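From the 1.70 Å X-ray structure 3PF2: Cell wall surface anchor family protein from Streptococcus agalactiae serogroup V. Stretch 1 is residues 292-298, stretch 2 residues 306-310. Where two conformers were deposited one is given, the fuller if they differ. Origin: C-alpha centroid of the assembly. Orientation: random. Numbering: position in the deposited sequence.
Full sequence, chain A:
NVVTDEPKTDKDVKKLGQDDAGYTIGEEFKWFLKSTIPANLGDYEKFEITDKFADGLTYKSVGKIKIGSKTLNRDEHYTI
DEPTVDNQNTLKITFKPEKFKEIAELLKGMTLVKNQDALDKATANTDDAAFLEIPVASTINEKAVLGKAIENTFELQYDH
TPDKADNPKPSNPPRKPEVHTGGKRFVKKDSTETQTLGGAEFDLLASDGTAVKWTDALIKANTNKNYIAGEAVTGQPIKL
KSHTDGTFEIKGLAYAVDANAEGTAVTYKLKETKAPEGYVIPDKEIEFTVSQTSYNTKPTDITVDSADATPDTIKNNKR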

# COMPACT_ATOMS: atom_id res chain seq x y z
N GLN A 292 6.64 -5.86 -12.45
CA GLN A 292 7.69 -5.15 -11.73
C GLN A 292 8.51 -4.22 -12.64
O GLN A 292 8.96 -3.16 -12.21
CB GLN A 292 8.63 -6.14 -11.04
CG GLN A 292 9.75 -5.46 -10.26
CD GLN A 292 10.66 -6.44 -9.59
OE1 GLN A 292 11.06 -7.43 -10.17
NE2 GLN A 292 10.99 -6.16 -8.34
N THR A 293 8.66 -4.61 -13.90
CA THR A 293 9.60 -3.94 -14.80
C THR A 293 8.95 -3.27 -16.02
O THR A 293 9.62 -2.99 -17.01
CB THR A 293 10.71 -4.92 -15.29
OG1 THR A 293 10.10 -6.04 -15.97
CG2 THR A 293 11.53 -5.43 -14.11
N SER A 294 7.65 -2.99 -15.94
CA SER A 294 6.94 -2.41 -17.08
C SER A 294 7.01 -0.88 -17.12
O SER A 294 6.50 -0.25 -18.04
CB SER A 294 5.47 -2.90 -17.12
OG SER A 294 4.81 -2.67 -15.88
N TYR A 295 7.66 -0.27 -16.11
CA TYR A 295 7.80 1.18 -16.09
C TYR A 295 9.28 1.54 -15.88
O TYR A 295 9.85 2.29 -16.66
CB TYR A 295 6.92 1.85 -15.02
CG TYR A 295 6.87 3.36 -15.21
CD1 TYR A 295 5.95 3.95 -16.08
CD2 TYR A 295 7.77 4.20 -14.53
CE1 TYR A 295 5.92 5.32 -16.27
CE2 TYR A 295 7.73 5.57 -14.70
CZ TYR A 295 6.81 6.13 -15.58
OH TYR A 295 6.77 7.49 -15.77
N ASN A 296 9.86 0.99 -14.83
CA ASN A 296 11.29 1.06 -14.55
C ASN A 296 11.94 -0.28 -14.83
O ASN A 296 11.42 -1.32 -14.45
CB ASN A 296 11.50 1.40 -13.07
CG ASN A 296 10.83 2.71 -12.67
OD1 ASN A 296 10.10 2.78 -11.68
ND2 ASN A 296 11.09 3.75 -13.44
N THR A 297 13.13 -0.27 -15.44
CA THR A 297 13.80 -1.53 -15.74
C THR A 297 14.40 -2.13 -14.48
O THR A 297 14.46 -3.36 -14.35
CB THR A 297 14.92 -1.36 -16.79
OG1 THR A 297 15.90 -0.44 -16.29
CG2 THR A 297 14.35 -0.85 -18.12
N LYS A 298 14.84 -1.27 -13.56
CA LYS A 298 15.48 -1.75 -12.33
C LYS A 298 14.97 -1.05 -11.06
O LYS A 298 15.70 -0.31 -10.39
CB LYS A 298 17.01 -1.66 -12.48
CG LYS A 298 17.57 -2.58 -13.57
CD LYS A 298 19.11 -2.63 -13.58
CE LYS A 298 19.63 -3.54 -14.70
NZ LYS A 298 21.12 -3.68 -14.70
N SER A 306 12.69 5.99 -13.08
CA SER A 306 13.55 6.29 -14.23
C SER A 306 12.75 6.33 -15.54
O SER A 306 13.21 6.92 -16.52
CB SER A 306 14.71 5.28 -14.35
OG SER A 306 14.25 3.95 -14.27
N ALA A 307 11.56 5.73 -15.54
CA ALA A 307 10.69 5.70 -16.73
C ALA A 307 11.42 5.24 -17.99
O ALA A 307 11.28 5.84 -19.07
CB ALA A 307 10.01 7.07 -16.93
N ASP A 308 12.18 4.16 -17.85
CA ASP A 308 13.05 3.69 -18.92
C ASP A 308 12.63 2.36 -19.54
O ASP A 308 13.29 1.88 -20.47
CB ASP A 308 14.51 3.64 -18.44
CG ASP A 308 14.75 2.58 -17.38
OD1 ASP A 308 13.88 2.39 -16.49
OD2 ASP A 308 15.83 1.94 -17.43
N ALA A 309 11.56 1.74 -19.06
CA ALA A 309 11.13 0.47 -19.66
C ALA A 309 10.66 0.74 -21.08
O ALA A 309 10.14 1.81 -21.37
CB ALA A 309 10.03 -0.21 -18.85
N THR A 310 10.85 -0.25 -21.95
CA THR A 310 10.44 -0.13 -23.34
C THR A 310 8.93 0.01 -23.40
O THR A 310 8.22 -0.82 -22.83
CB THR A 310 10.91 -1.32 -24.14
OG1 THR A 310 12.34 -1.39 -24.05
CG2 THR A 310 10.51 -1.19 -25.61
O HOH W 1 6.37 -0.11 -20.72
O HOH W 2 15.15 1.60 -13.56

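Two loop stretches of one chain, neither with regular helix or strand, meet over a small contact that buries 356 Å² counted over both sides. They come closest at Tyr 295 and Ala 309, whose CA atoms lie 4.9 Å apart. Here the backbones are joined directly: Ala 309 N donates to Tyr 295 O at 3.0 Å, with a nearly straight N-H...O angle of 161°. Asp 308 N also lies near this carbonyl, 3.2 Å from Tyr 295 O, and Ala 307 CA makes a CA-H...O contact to Tyr 295 O at 3.5 Å. Ala 307 has positive phi and psi (50/46), and the chain bends so that three successive residues, Ala 307 to Ala 309, lie close to one carbonyl oxygen.

Asp 308 supplies the main side-chain link. Its CB points sideways, but with chi1 at 67° (p) the carboxylate comes nearer to stretch 1 and meets Thr 297 at two points. Thr 297 N donates to Asp 308 OD1 at 3.0 Å and 163°, while Thr 297 OG1, on a p rotamer, donates to Asp 308 OD2 at 2.6 Å. One residue thus engages both carboxylate oxygens, through its backbone and its side chain. Within stretch 2, Ser 306 OG also donates to Asp 308 OD1, at 2.7 Å, so this oxygen accepts from both stretches.

Water 2 adds an indirect link beside the carboxylate: it accepts from Lys 298 N at 2.9 Å and donates to Ser 306 OG at 2.6 Å. The side chain of Lys 298 itself leads away from stretch 2.

Ala 309 points its CB toward stretch 1, where the methyl packs against backbone, 3.4 Å from Thr 293 O and 3.5 Å from Ser 294 C. Thr 297 CG2 approaches Ala 309 CA at 3.8 Å, so the threonine adds an apolar contact to its polar ones. The CB of Tyr 295 points away, yet the end of the side chain returns to stretch 2: its ring lies obliquely to the methyl of Ala 307, with Tyr 295 CE2 3.5 Å from Ala 307 CB. Tyr 295 OH is also 3.5 Å from Ala 307 CB and finds its hydrogen bond elsewhere in the structure. The side chain of Asn 296 likewise starts away and ends nearer, reaching the backbone around Ser 306 and Ala 307.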